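Local coordinates for VAO-type flavoprotein oxidase VAO615 (Myceliophthora thermophila, PDB 6F72), which probably acts as a secreted oxidoreductase with a bicovalently bound FAD that, once reduced, reacts rapidly with molecular oxygen, although no substrate has been identified, at residues A[128-132]-A[174-178]; A[179-183]-A[193-197]; A[197-203]-A[223-229]. All blocks are in the same frame, centred on the assembly; numbering follows the deposited sequence.

In the fold
All three contacts lie in the FAD-binding PCMH-type region and follow one another along the chain, none enclosing or crossing another. Contact 1 closes a loop that leaves strand 126-129, runs through helix 133-146 and strand 150-153, and returns at residues 174-178, bringing together the loops after the neighbouring parallel strands 126-129 and 169-172. The chain continues directly into contact 2, the hairpin of strands 179-186 and 193-198 in the antiparallel sheet. From the shared Leu197, contact 3 closes the loop through helix 203-212, bringing residues 223-229 back to the turn at 198-201 beside the FAD. Contacts 1 and 3 also touch, Lys177 NZ lying 2.8 Å from Gly200 O, a probable hydrogen bond.

Contact 1 of 3, residues A[128-132]-A[174-178]; sequences VNVTG and HNLKS. With NAG (2-acetamido-2-deoxy-beta-D-glucopyranose), chain D.
Strand 126-129 ends at Asn129, the centre of an inverse gamma turn, and Val130 to Gly132 continue as loop, Gly132 at the N-cap of helix 133-146. Facing them, residues 174-178 form an irregular loop with a second inverse gamma turn at Leu176. CA atoms are 7.1 Å apart for Val130 and Asn175, and 6.5 Å for Thr131 and Leu176. In the apolar contact, Leu176 (chi1 m, chi2 t) sets CD1 3.9 Å from Val130 CG1 (chi1 t); its CD2 packs against backbone, 3.5 Å from Thr131 O. A water donates to Val130 O (2.8 Å) and accepts from Asn175 N (3.0 Å). Asn175 (chi1 m, chi2 -61°), its CA-to-CB bond directed toward 128-132, gives a weak hydrogen bond from ND2 to Asn129 OD1 (chi1 t, chi2 9°; 2.8 Å, N-H...O angle 129°). Asn129 ND2 is covalently bonded to NAG C1 (1.4 Å), and the sugar also hydrogen-bonds His53. The N-glycosidic bond leaves OD1 as an acceptor, which Asn175 meets at a bent angle, so the polar link is weak.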
# COMPACT_ATOMS: atom_id res chain seq x y z
N VAL A 128 11.17 -14.32 11.64
CA VAL A 128 12.20 -14.98 10.80
C VAL A 128 12.86 -13.93 9.92
O VAL A 128 12.22 -13.39 9.01
CB VAL A 128 11.62 -16.12 9.93
CG1 VAL A 128 12.73 -16.77 9.09
CG2 VAL A 128 10.94 -17.17 10.79
N ASN A 129 14.13 -13.63 10.21
CA ASN A 129 14.89 -12.65 9.44
C ASN A 129 15.39 -13.34 8.17
O ASN A 129 16.53 -13.82 8.12
CB ASN A 129 16.01 -12.06 10.31
CG ASN A 129 16.91 -11.09 9.56
OD1 ASN A 129 16.64 -10.69 8.41
ND2 ASN A 129 18.00 -10.69 10.22
N VAL A 130 14.52 -13.38 7.15
CA VAL A 130 14.71 -14.21 5.95
C VAL A 130 15.90 -13.76 5.12
O VAL A 130 16.05 -12.57 4.79
CB VAL A 130 13.41 -14.29 5.10
CG1 VAL A 130 13.65 -15.04 3.78
CG2 VAL A 130 12.28 -14.95 5.88
N THR A 131 16.77 -14.72 4.79
CA THR A 131 17.94 -14.44 3.96
C THR A 131 17.82 -15.09 2.58
O THR A 131 18.61 -14.78 1.70
CB THR A 131 19.24 -14.91 4.63
OG1 THR A 131 19.17 -16.32 4.85
CG2 THR A 131 19.47 -14.20 5.94
N GLY A 132 16.82 -15.97 2.40
CA GLY A 132 16.60 -16.69 1.14
C GLY A 132 15.51 -17.74 1.31
O GLY A 132 14.85 -17.81 2.36
N HIS A 174 11.98 -7.88 4.71
CA HIS A 174 12.58 -6.54 4.61
C HIS A 174 14.01 -6.47 4.09
O HIS A 174 14.38 -5.50 3.42
CB HIS A 174 12.50 -5.85 5.98
CG HIS A 174 13.16 -4.51 6.05
ND1 HIS A 174 12.83 -3.46 5.21
CD2 HIS A 174 14.13 -4.03 6.87
CE1 HIS A 174 13.58 -2.41 5.50
NE2 HIS A 174 14.37 -2.73 6.51
N ASN A 175 14.80 -7.50 4.40
CA ASN A 175 16.23 -7.47 4.14
C ASN A 175 16.64 -8.15 2.84
O ASN A 175 17.82 -8.25 2.55
CB ASN A 175 16.99 -8.08 5.31
CG ASN A 175 16.74 -7.34 6.59
OD1 ASN A 175 17.05 -6.16 6.70
ND2 ASN A 175 16.16 -8.04 7.56
N LEU A 176 15.65 -8.59 2.05
CA LEU A 176 15.93 -9.18 0.74
C LEU A 176 16.01 -8.03 -0.24
O LEU A 176 15.03 -7.69 -0.90
CB LEU A 176 14.85 -10.22 0.38
CG LEU A 176 14.86 -11.47 1.27
CD1 LEU A 176 13.66 -12.35 1.00
CD2 LEU A 176 16.15 -12.29 1.18
N LYS A 177 17.20 -7.43 -0.33
CA LYS A 177 17.40 -6.14 -1.02
C LYS A 177 18.14 -6.20 -2.37
O LYS A 177 18.43 -5.14 -2.95
CB LYS A 177 18.12 -5.15 -0.10
CG LYS A 177 17.40 -4.81 1.20
CD LYS A 177 16.45 -3.65 1.01
CE LYS A 177 16.08 -3.02 2.35
NZ LYS A 177 14.75 -2.36 2.19
N SER A 178 18.43 -7.40 -2.86
CA SER A 178 19.13 -7.57 -4.16
C SER A 178 18.43 -6.81 -5.29
O SER A 178 17.20 -6.74 -5.33
CB SER A 178 19.22 -9.04 -4.53
OG SER A 178 17.90 -9.50 -4.84
C1 NAG D . 19.01 -9.80 9.70
C2 NAG D . 19.76 -8.80 10.60
C3 NAG D . 20.76 -7.99 9.76
C4 NAG D . 21.73 -8.90 8.99
C5 NAG D . 20.90 -9.86 8.13
C6 NAG D . 21.76 -10.85 7.34
C7 NAG D . 18.37 -8.09 12.52
C8 NAG D . 17.49 -7.00 13.04
N2 NAG D . 18.88 -7.88 11.30
O3 NAG D . 21.47 -7.06 10.59
O4 NAG D . 22.56 -8.10 8.13
O5 NAG D . 19.96 -10.58 8.94
O6 NAG D . 22.20 -11.92 8.19
O7 NAG D . 18.59 -9.10 13.18
O HOH W 1 14.57 -10.33 5.43

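Contact 2 of 3, residues A[179-183]-A[193-197]; sequences TKFIK and PAAKL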
# COMPACT_ATOMS: atom_id res chain seq x y z
N THR A 179 19.22 -6.20 -6.16
CA THR A 179 18.71 -5.55 -7.37
C THR A 179 19.57 -5.94 -8.57
O THR A 179 20.82 -5.95 -8.50
CB THR A 179 18.66 -4.02 -7.24
OG1 THR A 179 19.98 -3.51 -7.07
CG2 THR A 179 17.84 -3.58 -6.03
N LYS A 180 18.92 -6.27 -9.68
CA LYS A 180 19.62 -6.80 -10.84
C LYS A 180 19.07 -6.16 -12.11
O LYS A 180 17.88 -6.31 -12.41
CB LYS A 180 19.47 -8.33 -10.85
CG LYS A 180 20.33 -9.08 -11.85
CD LYS A 180 20.07 -10.57 -11.67
CE LYS A 180 20.31 -11.36 -12.94
NZ LYS A 180 21.76 -11.45 -13.23
N PHE A 181 19.93 -5.43 -12.82
CA PHE A 181 19.57 -4.82 -14.10
C PHE A 181 19.68 -5.84 -15.22
O PHE A 181 20.75 -6.39 -15.46
CB PHE A 181 20.42 -3.57 -14.40
CG PHE A 181 20.11 -2.94 -15.75
CD1 PHE A 181 18.87 -2.36 -16.01
CD2 PHE A 181 21.08 -2.94 -16.77
CE1 PHE A 181 18.58 -1.79 -17.25
CE2 PHE A 181 20.80 -2.36 -18.01
CZ PHE A 181 19.55 -1.79 -18.25
N ILE A 182 18.56 -6.06 -15.89
CA ILE A 182 18.49 -6.93 -17.07
C ILE A 182 18.28 -6.05 -18.30
O ILE A 182 17.18 -5.54 -18.55
CB ILE A 182 17.38 -8.01 -16.93
CG1 ILE A 182 17.57 -8.85 -15.66
CG2 ILE A 182 17.33 -8.91 -18.17
CD1 ILE A 182 16.32 -9.56 -15.19
N LYS A 183 19.36 -5.87 -19.07
CA LYS A 183 19.40 -4.98 -20.24
C LYS A 183 18.47 -5.42 -21.37
O LYS A 183 17.85 -4.57 -22.04
CB LYS A 183 20.83 -4.86 -20.77
CG LYS A 183 21.06 -3.73 -21.76
CD LYS A 183 22.54 -3.58 -22.05
CE LYS A 183 22.79 -2.61 -23.20
NZ LYS A 183 24.26 -2.42 -23.39
N PRO A 193 14.40 -3.37 -21.25
CA PRO A 193 15.06 -3.40 -19.94
C PRO A 193 14.10 -3.91 -18.87
O PRO A 193 12.87 -3.75 -19.00
CB PRO A 193 15.43 -1.94 -19.67
CG PRO A 193 15.03 -1.17 -20.90
CD PRO A 193 14.06 -1.99 -21.66
N ALA A 194 14.67 -4.55 -17.85
CA ALA A 194 13.93 -5.04 -16.70
C ALA A 194 14.82 -4.98 -15.45
O ALA A 194 16.05 -4.86 -15.53
CB ALA A 194 13.44 -6.45 -16.94
N ALA A 195 14.17 -5.05 -14.29
CA ALA A 195 14.85 -5.09 -13.01
C ALA A 195 14.30 -6.26 -12.20
O ALA A 195 13.08 -6.38 -12.03
CB ALA A 195 14.68 -3.78 -12.28
N LYS A 196 15.19 -7.13 -11.73
CA LYS A 196 14.83 -8.15 -10.76
C LYS A 196 15.10 -7.55 -9.38
O LYS A 196 16.20 -7.05 -9.11
CB LYS A 196 15.63 -9.42 -10.98
CG LYS A 196 15.21 -10.58 -10.10
CD LYS A 196 16.01 -11.83 -10.42
CE LYS A 196 15.98 -12.80 -9.25
NZ LYS A 196 16.75 -14.03 -9.56
N LEU A 197 14.08 -7.57 -8.51
CA LEU A 197 14.18 -6.92 -7.21
C LEU A 197 13.78 -7.85 -6.09
O LEU A 197 12.74 -8.49 -6.15
CB LEU A 197 13.29 -5.66 -7.17
CG LEU A 197 13.39 -4.55 -8.22
CD1 LEU A 197 12.30 -3.51 -7.98
CD2 LEU A 197 14.77 -3.89 -8.26
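The side chains of these two antiparallel strands alternate between two faces. On one, Thr179 (chi1 p) places CG2 3.8 Å from Leu197 CD2, with Leu197 in the m,t rotamer. Phe181 (chi1 t), in a non-hydrogen-bonded pair with Ala195, reaches on along the strand so that CE1 meets Pro193 CB at 4.0 Å. Helix 203-212 covers this face, with Met209 touching Thr179, Phe181 and Ala195. On the other face Ile182 (m,t) sets CB 4.2 Å from Ala194 CB and extends CD1 to 4.3 Å from Lys196 CB. Lys180 and Lys196 pair only near the backbone, their CB atoms 4.0 Å apart; both start with chi1 and chi2 t and carry their ammonium groups away, Lys180 bending at chi4 (p) while Lys196 stays extended.

Beneath the side chains the register is regular. Lys180 and Lys196 exchange two N-to-O hydrogen bonds of 2.9 Å, Ile182 and Ala194 two of 2.8 Å. The N-to-C directions of the short strand segments make an angle of 162°, with a closest axis approach of 4.7 Å. The two strands form a beta hairpin, and strand 288-298, pairing with the other edge of 193-198, joins it to the larger antiparallel sheet of the FAD-binding PCMH-type fold.

Contact 3 of 3, residues A[197-203]-A[223-229]; sequences LGAGVEG and PTVGIVG. With FAD (flavin-adenine dinucleotide), chain E.
At the apolar centre, Val228 (chi1 t) sets CG2 3.8 Å from Leu197 CB and CG1 3.8 Å from Ala199 CA. Ile227 (chi1 t, chi2 t) packs CG2 against Leu197 CD1 (m,t) at 3.8 Å and Val201 CG1 (chi1 t) at 4.2 Å. Strand 193-198 ends here in a type I turn from Gly198 to Val201; Glu202 occupies the N-cap position of helix 203-212. Residues 223-226 are loop, leading into a weakly bonded helix from about 227. CA pairs are Ala199-Val228 at 5.2 Å, Glu202-Gly226 at 4.2 Å and Gly203-Pro223 at 4.7 Å. Gly203 N donates to Val225 O (2.8 Å), and Ile227 N makes a weak bond to Val201 O (3.2 Å). A water donates to Ala199 O (2.6 Å) and Val201 O (2.7 Å) and accepts from Val228 N (2.9 Å). Farther out, Glu202 (m,t) holds OE1 2.7 Å from Thr224 O, while OE2 salt-bridges Lys177. At the cofactor edge, Gly226 N donates to FAD O1P (2.7 Å), Gly229 CA lies 3.4 Å from FAD N7A and Ala199 CB 3.5 Å from FAD N6A. The turn at 198-201 and the loop running into helix 227-233 thus form part of the pyrophosphate and adenine site of a PCMH-type FAD-binding domain.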
# COMPACT_ATOMS: atom_id res chain seq x y z
N LEU A 197 14.08 -7.57 -8.51
CA LEU A 197 14.18 -6.92 -7.21
C LEU A 197 13.78 -7.85 -6.09
O LEU A 197 12.74 -8.49 -6.15
CB LEU A 197 13.29 -5.66 -7.17
CG LEU A 197 13.39 -4.55 -8.22
CD1 LEU A 197 12.30 -3.51 -7.98
CD2 LEU A 197 14.77 -3.89 -8.26
N GLY A 198 14.63 -7.93 -5.05
CA GLY A 198 14.33 -8.75 -3.88
C GLY A 198 13.08 -8.25 -3.15
O GLY A 198 12.72 -7.07 -3.26
N ALA A 199 12.43 -9.14 -2.40
CA ALA A 199 11.14 -8.87 -1.76
C ALA A 199 11.09 -7.66 -0.80
O ALA A 199 10.02 -7.09 -0.58
CB ALA A 199 10.63 -10.12 -1.07
N GLY A 200 12.24 -7.28 -0.25
CA GLY A 200 12.34 -6.15 0.68
C GLY A 200 12.69 -4.82 0.04
O GLY A 200 12.80 -3.82 0.73
N VAL A 201 12.87 -4.80 -1.28
CA VAL A 201 13.21 -3.55 -1.99
C VAL A 201 12.05 -2.54 -1.84
O VAL A 201 10.89 -2.85 -2.13
CB VAL A 201 13.59 -3.77 -3.49
CG1 VAL A 201 13.84 -2.45 -4.21
CG2 VAL A 201 14.82 -4.66 -3.61
N GLU A 202 12.40 -1.35 -1.34
CA GLU A 202 11.43 -0.28 -1.10
C GLU A 202 11.46 0.72 -2.25
O GLU A 202 12.43 0.75 -3.01
CB GLU A 202 11.71 0.41 0.25
CG GLU A 202 11.52 -0.51 1.44
CD GLU A 202 11.92 0.12 2.74
OE1 GLU A 202 11.10 0.85 3.33
OE2 GLU A 202 13.07 -0.12 3.18
N GLY A 203 10.41 1.51 -2.39
CA GLY A 203 10.27 2.48 -3.48
C GLY A 203 11.52 3.28 -3.78
O GLY A 203 11.94 3.34 -4.94
N PRO A 223 7.75 6.82 -0.48
CA PRO A 223 9.05 6.17 -0.82
C PRO A 223 9.41 4.91 -0.05
O PRO A 223 10.10 4.04 -0.59
CB PRO A 223 10.08 7.27 -0.57
CG PRO A 223 9.31 8.55 -0.59
CD PRO A 223 7.95 8.22 -0.04
N THR A 224 8.94 4.80 1.19
CA THR A 224 9.25 3.67 2.08
C THR A 224 8.41 2.42 1.79
O THR A 224 8.65 1.35 2.35
CB THR A 224 9.09 4.05 3.58
OG1 THR A 224 7.71 4.37 3.87
CG2 THR A 224 10.01 5.23 3.95
N VAL A 225 7.40 2.55 0.92
CA VAL A 225 6.52 1.43 0.53
C VAL A 225 7.29 0.31 -0.18
O VAL A 225 8.14 0.60 -1.02
CB VAL A 225 5.33 1.94 -0.31
CG1 VAL A 225 4.61 0.80 -1.01
CG2 VAL A 225 4.38 2.70 0.61
N GLY A 226 7.01 -0.94 0.18
CA GLY A 226 7.67 -2.09 -0.42
C GLY A 226 7.10 -2.43 -1.79
O GLY A 226 6.00 -3.00 -1.89
N ILE A 227 7.87 -2.10 -2.84
CA ILE A 227 7.46 -2.26 -4.25
C ILE A 227 7.13 -3.70 -4.66
O ILE A 227 6.21 -3.91 -5.44
CB ILE A 227 8.45 -1.57 -5.24
CG1 ILE A 227 7.78 -1.32 -6.59
CG2 ILE A 227 9.78 -2.31 -5.35
CD1 ILE A 227 8.61 -0.48 -7.54
N VAL A 228 7.84 -4.67 -4.10
CA VAL A 228 7.68 -6.10 -4.42
C VAL A 228 6.62 -6.75 -3.53
O VAL A 228 6.12 -7.84 -3.82
CB VAL A 228 9.05 -6.82 -4.29
CG1 VAL A 228 9.00 -8.25 -4.84
CG2 VAL A 228 10.13 -6.03 -5.02
N GLY A 229 6.26 -6.06 -2.44
CA GLY A 229 5.33 -6.60 -1.46
C GLY A 229 3.86 -6.40 -1.82
O GLY A 229 3.46 -6.59 -2.97
PA FAD E . 3.44 -4.83 4.29
O1A FAD E . 2.47 -4.40 5.36
O2A FAD E . 4.77 -5.35 4.76
O5B FAD E . 2.72 -5.92 3.36
C5B FAD E . 1.36 -5.77 2.93
C4B FAD E . 0.73 -7.12 2.62
O4B FAD E . 1.50 -7.81 1.63
C3B FAD E . 0.63 -8.06 3.81
O3B FAD E . -0.59 -8.79 3.65
C2B FAD E . 1.81 -9.00 3.66
O2B FAD E . 1.54 -10.29 4.21
C1B FAD E . 1.98 -9.06 2.15
N9A FAD E . 3.37 -9.24 1.68
C8A FAD E . 4.31 -8.27 1.64
N7A FAD E . 5.47 -8.75 1.12
C5A FAD E . 5.27 -10.04 0.83
C6A FAD E . 6.09 -11.14 0.26
N6A FAD E . 7.38 -10.90 -0.08
N1A FAD E . 5.52 -12.35 0.12
C2A FAD E . 4.24 -12.59 0.46
N3A FAD E . 3.43 -11.64 0.98
C4A FAD E . 3.88 -10.37 1.19
N1 FAD E . -0.37 2.33 -2.47
C2 FAD E . -0.51 2.80 -3.74
O2 FAD E . -1.06 2.07 -4.60
N3 FAD E . -0.07 4.02 -4.10
C4 FAD E . 0.52 4.88 -3.25
O4 FAD E . 0.91 6.01 -3.62
C4X FAD E . 0.71 4.44 -1.85
N5 FAD E . 1.30 5.23 -0.93
C5X FAD E . 1.47 4.82 0.36
C6 FAD E . 2.10 5.66 1.30
C7 FAD E . 2.27 5.21 2.63
C7M FAD E . 2.94 6.14 3.63
C8 FAD E . 1.79 3.84 3.03
C8M FAD E . 2.01 3.22 4.41
C9 FAD E . 1.18 3.02 2.09
C9A FAD E . 1.00 3.46 0.77
N10 FAD E . 0.39 2.61 -0.19
C10 FAD E . 0.22 3.08 -1.50
C1' FAD E . -0.12 1.30 0.22
C2' FAD E . 0.64 0.07 -0.18
O2' FAD E . 0.42 -0.14 -1.57
C3' FAD E . 0.04 -1.06 0.64
O3' FAD E . -0.05 -0.70 2.04
C4' FAD E . 0.83 -2.35 0.49
O4' FAD E . 0.11 -3.43 1.07
C5' FAD E . 2.24 -2.22 1.07
O5' FAD E . 2.94 -3.45 1.01
P FAD E . 4.30 -3.63 1.84
O1P FAD E . 5.18 -2.44 1.58
O2P FAD E . 4.76 -5.04 1.57
O3P FAD E . 3.76 -3.55 3.36
O HOH W 2 9.15 -4.79 -1.52